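Local coordinates for amino acid ABC transporter, periplasmic amino acid-binding protein (PDB 4Z9N), which binds glutathione in its interdomain cleft and probably serves as the periplasmic solute-binding component of an ABC transporter for amino acids or small peptides, at residues N69-F74 with V162-E167; E167-A172 with D179-D184. One frame throughout, in Å; residues are numbered along the deposited sequence.

Interaction 1. Residues N69-F74 with V162-E167; sequences NAKERF and VFEKIE. With GSH (glutathione), chain U.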
loop_
_atom_site.group_PDB
_atom_site.type_symbol
_atom_site.label_atom_id
_atom_site.label_comp_id
_atom_site.label_asym_id
_atom_site.label_seq_id
_atom_site.Cartn_x
_atom_site.Cartn_y
_atom_site.Cartn_z
ATOM N N ASN D 69 16.407 5.936 19.666
ATOM C CA ASN D 69 17.047 4.662 19.349
ATOM C C ASN D 69 15.967 3.605 19.132
ATOM O O ASN D 69 14.769 3.878 19.299
ATOM C CB ASN D 69 18.071 4.246 20.436
ATOM C CG ASN D 69 17.440 3.862 21.764
ATOM O OD1 ASN D 69 16.398 3.229 21.820
ATOM N ND2 ASN D 69 18.102 4.250 22.862
ATOM N N ALA D 70 16.384 2.405 18.744
ATOM C CA ALA D 70 15.449 1.389 18.275
ATOM C C ALA D 70 14.453 0.990 19.363
ATOM O O ALA D 70 13.334 0.546 19.077
ATOM C CB ALA D 70 16.215 0.170 17.783
ATOM N N LYS D 71 14.876 1.150 20.614
ATOM C CA LYS D 71 14.080 0.716 21.754
ATOM C C LYS D 71 13.105 1.761 22.312
ATOM O O LYS D 71 12.142 1.411 22.980
ATOM C CB LYS D 71 15.008 0.253 22.865
ATOM C CG LYS D 71 15.568 -1.130 22.633
ATOM C CD LYS D 71 16.373 -1.589 23.834
ATOM C CE LYS D 71 16.234 -3.090 24.023
ATOM N NZ LYS D 71 16.851 -3.533 25.302
ATOM N N GLU D 72 13.339 3.038 22.049
ATOM C CA GLU D 72 12.478 4.054 22.641
ATOM C C GLU D 72 11.511 4.654 21.619
ATOM O O GLU D 72 10.635 5.437 21.975
ATOM C CB GLU D 72 13.331 5.150 23.280
ATOM C CG GLU D 72 14.178 5.895 22.289
ATOM C CD GLU D 72 15.351 6.623 22.935
ATOM O OE1 GLU D 72 15.403 6.722 24.177
ATOM O OE2 GLU D 72 16.222 7.102 22.187
ATOM N N ARG D 73 11.653 4.277 20.353
ATOM C CA ARG D 73 10.893 4.944 19.287
ATOM C C ARG D 73 9.372 4.765 19.408
ATOM O O ARG D 73 8.611 5.709 19.172
ATOM C CB ARG D 73 11.365 4.455 17.910
ATOM C CG ARG D 73 11.355 2.922 17.749
ATOM C CD ARG D 73 11.894 2.464 16.389
ATOM N NE ARG D 73 12.334 1.065 16.467
ATOM C CZ ARG D 73 12.470 0.238 15.431
ATOM N NH1 ARG D 73 12.163 0.629 14.194
ATOM N NH2 ARG D 73 12.900 -1.001 15.641
ATOM N N PHE D 74 8.905 3.571 19.772
ATOM C CA PHE D 74 7.451 3.380 19.803
ATOM C C PHE D 74 6.835 4.079 21.032
ATOM O O PHE D 74 5.748 4.651 20.939
ATOM C CB PHE D 74 7.103 1.885 19.765
ATOM C CG PHE D 74 7.616 1.197 18.539
ATOM C CD1 PHE D 74 7.135 1.550 17.285
ATOM C CD2 PHE D 74 8.639 0.257 18.637
ATOM C CE1 PHE D 74 7.621 0.943 16.132
ATOM C CE2 PHE D 74 9.139 -0.364 17.505
ATOM C CZ PHE D 74 8.636 -0.022 16.240
ATOM N N VAL D 162 24.658 -8.576 20.348
ATOM C CA VAL D 162 23.550 -7.627 20.393
ATOM C C VAL D 162 23.920 -6.338 21.101
ATOM O O VAL D 162 24.475 -6.353 22.214
ATOM C CB VAL D 162 22.324 -8.250 21.071
ATOM C CG1 VAL D 162 21.216 -7.217 21.192
ATOM C CG2 VAL D 162 21.857 -9.466 20.293
ATOM N N PHE D 163 23.585 -5.219 20.459
ATOM C CA PHE D 163 23.941 -3.899 20.951
ATOM C C PHE D 163 22.735 -3.033 21.217
ATOM O O PHE D 163 21.699 -3.181 20.571
ATOM C CB PHE D 163 24.859 -3.188 19.953
ATOM C CG PHE D 163 26.176 -3.844 19.810
ATOM C CD1 PHE D 163 26.351 -4.854 18.888
ATOM C CD2 PHE D 163 27.229 -3.493 20.634
ATOM C CE1 PHE D 163 27.560 -5.491 18.781
ATOM C CE2 PHE D 163 28.448 -4.128 20.522
ATOM C CZ PHE D 163 28.609 -5.130 19.589
ATOM N N GLU D 164 22.888 -2.097 22.148
ATOM C CA GLU D 164 21.792 -1.202 22.498
ATOM C C GLU D 164 21.792 0.088 21.687
ATOM O O GLU D 164 20.760 0.730 21.556
ATOM C CB GLU D 164 21.838 -0.854 23.987
ATOM C CG GLU D 164 21.735 -2.063 24.901
ATOM C CD GLU D 164 20.477 -2.871 24.649
ATOM O OE1 GLU D 164 19.371 -2.295 24.692
ATOM O OE2 GLU D 164 20.600 -4.085 24.389
ATOM N N LYS D 165 22.952 0.469 21.165
ATOM C CA LYS D 165 23.101 1.732 20.447
ATOM C C LYS D 165 23.830 1.502 19.128
ATOM O O LYS D 165 24.699 0.642 19.043
ATOM C CB LYS D 165 23.857 2.756 21.300
ATOM C CG LYS D 165 23.158 3.115 22.596
ATOM C CD LYS D 165 23.915 4.196 23.346
ATOM C CE LYS D 165 22.968 5.016 24.211
ATOM N NZ LYS D 165 23.694 5.836 25.218
ATOM N N ILE D 166 23.482 2.265 18.099
ATOM C CA ILE D 166 24.067 2.020 16.784
ATOM C C ILE D 166 25.565 2.321 16.792
ATOM O O ILE D 166 26.330 1.666 16.075
ATOM C CB ILE D 166 23.338 2.813 15.680
ATOM C CG1 ILE D 166 23.841 2.394 14.292
ATOM C CG2 ILE D 166 23.518 4.316 15.854
ATOM C CD1 ILE D 166 23.006 2.932 13.132
ATOM N N GLU D 167 25.994 3.295 17.597
ATOM C CA GLU D 167 27.404 3.681 17.606
ATOM C C GLU D 167 28.246 2.533 18.132
ATOM O O GLU D 167 29.346 2.276 17.636
ATOM C CB GLU D 167 27.631 4.938 18.455
HETATM N N1 GSH U . 13.740 -1.581 10.077
HETATM C CA1 GSH U . 14.178 -2.331 11.255
HETATM C C1 GSH U . 13.097 -2.221 12.328
HETATM O O11 GSH U . 13.201 -2.915 13.377
HETATM O O12 GSH U . 12.114 -1.442 12.180
HETATM C CB1 GSH U . 15.489 -1.777 11.838
HETATM C CG1 GSH U . 15.275 -0.304 12.237
HETATM C CD1 GSH U . 16.481 0.166 13.042
HETATM O OE1 GSH U . 16.366 0.620 14.139
HETATM N N2 GSH U . 17.785 0.057 12.432
HETATM C CA2 GSH U . 18.932 0.483 13.212
HETATM C C2 GSH U . 18.879 1.979 13.554
HETATM O O2 GSH U . 18.203 2.767 12.974
HETATM C CB2 GSH U . 20.234 0.059 12.524
HETATM S SG2 GSH U . 20.552 1.001 11.007
HETATM N N3 GSH U . 19.675 2.409 14.685
HETATM C CA3 GSH U . 19.674 3.793 15.075
HETATM C C3 GSH U . 19.369 3.872 16.571
HETATM O O31 GSH U . 19.556 4.965 17.168
HETATM O O32 GSH U . 18.920 2.863 17.197
#

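Interaction 2. Residues E167-A172 with D179-D184; sequences EEANAA and DAYTTD. With GSH (glutathione), chain U.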
loop_
_atom_site.group_PDB
_atom_site.type_symbol
_atom_site.label_atom_id
_atom_site.label_comp_id
_atom_site.label_asym_id
_atom_site.label_seq_id
_atom_site.Cartn_x
_atom_site.Cartn_y
_atom_site.Cartn_z
ATOM N N GLU D 167 25.994 3.295 17.597
ATOM C CA GLU D 167 27.404 3.681 17.606
ATOM C C GLU D 167 28.246 2.533 18.132
ATOM O O GLU D 167 29.346 2.276 17.636
ATOM C CB GLU D 167 27.631 4.938 18.455
ATOM N N GLU D 168 27.707 1.849 19.140
ATOM C CA GLU D 168 28.331 0.672 19.720
ATOM C C GLU D 168 28.454 -0.446 18.680
ATOM O O GLU D 168 29.518 -1.058 18.535
ATOM C CB GLU D 168 27.522 0.196 20.927
ATOM C CG GLU D 168 27.495 1.187 22.082
ATOM C CD GLU D 168 26.463 0.830 23.146
ATOM O OE1 GLU D 168 25.612 -0.057 22.889
ATOM O OE2 GLU D 168 26.490 1.445 24.235
ATOM N N ALA D 169 27.368 -0.709 17.956
ATOM C CA ALA D 169 27.400 -1.716 16.904
ATOM C C ALA D 169 28.445 -1.366 15.837
ATOM O O ALA D 169 29.232 -2.219 15.413
ATOM C CB ALA D 169 26.011 -1.873 16.262
ATOM N N ASN D 170 28.441 -0.110 15.399
ATOM C CA ASN D 170 29.351 0.311 14.354
ATOM C C ASN D 170 30.810 0.112 14.791
ATOM O O ASN D 170 31.635 -0.362 14.012
ATOM C CB ASN D 170 29.117 1.778 13.957
ATOM C CG ASN D 170 27.725 2.029 13.393
ATOM O OD1 ASN D 170 26.956 1.095 13.149
ATOM N ND2 ASN D 170 27.414 3.297 13.142
ATOM N N ALA D 171 31.118 0.443 16.042
ATOM C CA ALA D 171 32.509 0.393 16.489
ATOM C C ALA D 171 32.995 -1.052 16.599
ATOM O O ALA D 171 34.136 -1.361 16.243
ATOM C CB ALA D 171 32.676 1.119 17.814
ATOM N N ALA D 172 32.122 -1.933 17.079
ATOM C CA ALA D 172 32.473 -3.337 17.273
ATOM C C ALA D 172 32.689 -4.057 15.944
ATOM O O ALA D 172 33.534 -4.953 15.841
ATOM C CB ALA D 172 31.401 -4.032 18.071
ATOM N N ASP D 179 32.412 -10.127 12.893
ATOM C CA ASP D 179 32.767 -10.513 11.531
ATOM C C ASP D 179 31.857 -9.894 10.481
ATOM O O ASP D 179 32.260 -9.714 9.333
ATOM C CB ASP D 179 32.726 -12.027 11.371
ATOM C CG ASP D 179 33.692 -12.723 12.268
ATOM O OD1 ASP D 179 34.884 -12.365 12.229
ATOM O OD2 ASP D 179 33.259 -13.626 13.003
ATOM N N ALA D 180 30.625 -9.603 10.871
ATOM C CA ALA D 180 29.626 -9.095 9.937
ATOM C C ALA D 180 28.645 -8.179 10.658
ATOM O O ALA D 180 28.574 -8.163 11.893
ATOM C CB ALA D 180 28.885 -10.244 9.261
ATOM N N TYR D 181 27.911 -7.411 9.864
ATOM C CA TYR D 181 26.930 -6.447 10.341
ATOM C C TYR D 181 25.612 -6.799 9.660
ATOM O O TYR D 181 25.598 -7.049 8.449
ATOM C CB TYR D 181 27.374 -5.021 9.974
ATOM C CG TYR D 181 26.710 -3.880 10.726
ATOM C CD1 TYR D 181 25.344 -3.631 10.603
ATOM C CD2 TYR D 181 27.466 -3.019 11.518
ATOM C CE1 TYR D 181 24.748 -2.566 11.292
ATOM C CE2 TYR D 181 26.886 -1.959 12.199
ATOM C CZ TYR D 181 25.528 -1.735 12.080
ATOM O OH TYR D 181 24.958 -0.678 12.763
ATOM N N THR D 182 24.506 -6.829 10.398
ATOM C CA THR D 182 23.233 -7.015 9.722
ATOM C C THR D 182 22.254 -5.901 10.078
ATOM O O THR D 182 22.164 -5.468 11.235
ATOM C CB THR D 182 22.582 -8.406 10.030
ATOM O OG1 THR D 182 21.432 -8.586 9.194
ATOM C CG2 THR D 182 22.143 -8.529 11.504
ATOM N N THR D 183 21.560 -5.421 9.051
ATOM C CA THR D 183 20.441 -4.494 9.196
ATOM C C THR D 183 19.792 -4.347 7.819
ATOM O O THR D 183 20.100 -5.115 6.900
ATOM C CB THR D 183 20.872 -3.100 9.763
ATOM O OG1 THR D 183 19.711 -2.266 9.895
ATOM C CG2 THR D 183 21.874 -2.411 8.868
ATOM N N ASP D 184 18.880 -3.388 7.674
ATOM C CA ASP D 184 18.237 -3.151 6.376
ATOM C C ASP D 184 19.273 -2.756 5.350
ATOM O O ASP D 184 20.264 -2.099 5.686
ATOM C CB ASP D 184 17.172 -2.073 6.512
ATOM C CG ASP D 184 16.123 -2.458 7.515
ATOM O OD1 ASP D 184 15.742 -3.646 7.500
ATOM O OD2 ASP D 184 15.702 -1.605 8.334
HETATM N N1 GSH U . 13.740 -1.581 10.077
HETATM C CA1 GSH U . 14.178 -2.331 11.255
HETATM C C1 GSH U . 13.097 -2.221 12.328
HETATM O O11 GSH U . 13.201 -2.915 13.377
HETATM O O12 GSH U . 12.114 -1.442 12.180
HETATM C CB1 GSH U . 15.489 -1.777 11.838
HETATM C CG1 GSH U . 15.275 -0.304 12.237
HETATM C CD1 GSH U . 16.481 0.166 13.042
HETATM O OE1 GSH U . 16.366 0.620 14.139
HETATM N N2 GSH U . 17.785 0.057 12.432
HETATM C CA2 GSH U . 18.932 0.483 13.212
HETATM C C2 GSH U . 18.879 1.979 13.554
HETATM O O2 GSH U . 18.203 2.767 12.974
HETATM C CB2 GSH U . 20.234 0.059 12.524
HETATM S SG2 GSH U . 20.552 1.001 11.007
HETATM N N3 GSH U . 19.675 2.409 14.685
HETATM C CA3 GSH U . 19.674 3.793 15.075
HETATM C C3 GSH U . 19.369 3.872 16.571
HETATM O O31 GSH U . 19.556 4.965 17.168
HETATM O O32 GSH U . 18.920 2.863 17.197
#

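Interaction 1. Residues N69-F74 with V162-E167
K71 and E164 form a salt bridge across the mouth of the ligand cleft of this family 3 periplasmic binding protein, whose two lobes close over glutathione. K71 NZ lies 2.9 Å from E164 OE1, on the syn side of the carboxylate and 21° out of its plane. E164 reaches it by a fold in its chain: chi2 is -57°, which swings the carboxylate toward K71. Both residues are exposed, and this pair is the loose, solvent side of the contact.

The packed side is built around glutathione, which touches both segments. I166 lies against the glycine end of the ligand, with CD1 3.7 Å from GSH N3 and also near SG2. From the other segment, A70 N gives a weak hydrogen bond to GSH O32. R73 grips the carboxylate at the far end of the peptide with two bonds. GSH OE1 sits over one face of its guanidinium and F74 CZ over the opposite, both toward the rim. R73 NE donates to A70 O in the guanidinium plane, which helps to fix the rotation of the group. T89 and G140 also bond to its terminal nitrogens. N69 OD1 accepts from K71 N in an Asx turn that shapes the loop before helix 73-78. The R73 fork ends in NH1 to GSH O12 at 2.9 Å and NH2 to GSH O11 at 3.0 Å, the latter almost straight at 179°.

Interaction 2. Residues E167-A172 with D179-D184
The Y181 ring meets helix 166-174 at its hydroxyl end: N170 approaches the rim of the ring, its CA level with the ring and its OD1 only slightly off that level. The amide of N170 is turned 42° from the ring. L188 and V191 of helix 185-192 and C136 of strand 134-138 also touch the Y181 side chain.

Y181 OH donates to N170 OD1 at 2.7 Å. The C=O...donor angle is 171°, so the hydroxyl sits nearly in line with the carbonyl. The first bond of N170 leads away from the strand, but the amide bends back to the tyrosine. Y181 holds CG anti to its own backbone N (chi1 -163°), and this sends the ring from the strand up to the helix. A169 CB packs beside the hydroxyl, 3.8 Å from Y181 OH and 4.2 Å from Y181 CE2. The bond to N170 gives the buried phenol a polar partner.

Further along the same segment, T183 OG1 approaches GSH CB2 at 3.5 Å. D184 OD2 accepts from GSH N1 at 2.6 Å. This is helix-on-sheet packing in an alpha/beta lobe of a periplasmic binding protein, with T183 and D184 reaching the ligand.

Overall arrangement
Both interactions touch glutathione and use helix 166-174, and they share E167. Interaction 1 is a surface contact that bridges the cleft. Its direct link is a charged pair of exposed side chains at the surface, and the ligand touches both segments beside it. Interaction 2 is buried inside one lobe and joins a helix to its sheet through a neutral hydrogen bond and apolar packing. The two meet directly: F163 packs on E168, A169 and A172, and I166 CG1 lies 3.6 Å from Y181 OH. The 69-74 and 179-184 segments meet the same end of the ligand from different lobes, with groups that are probably of opposite charge.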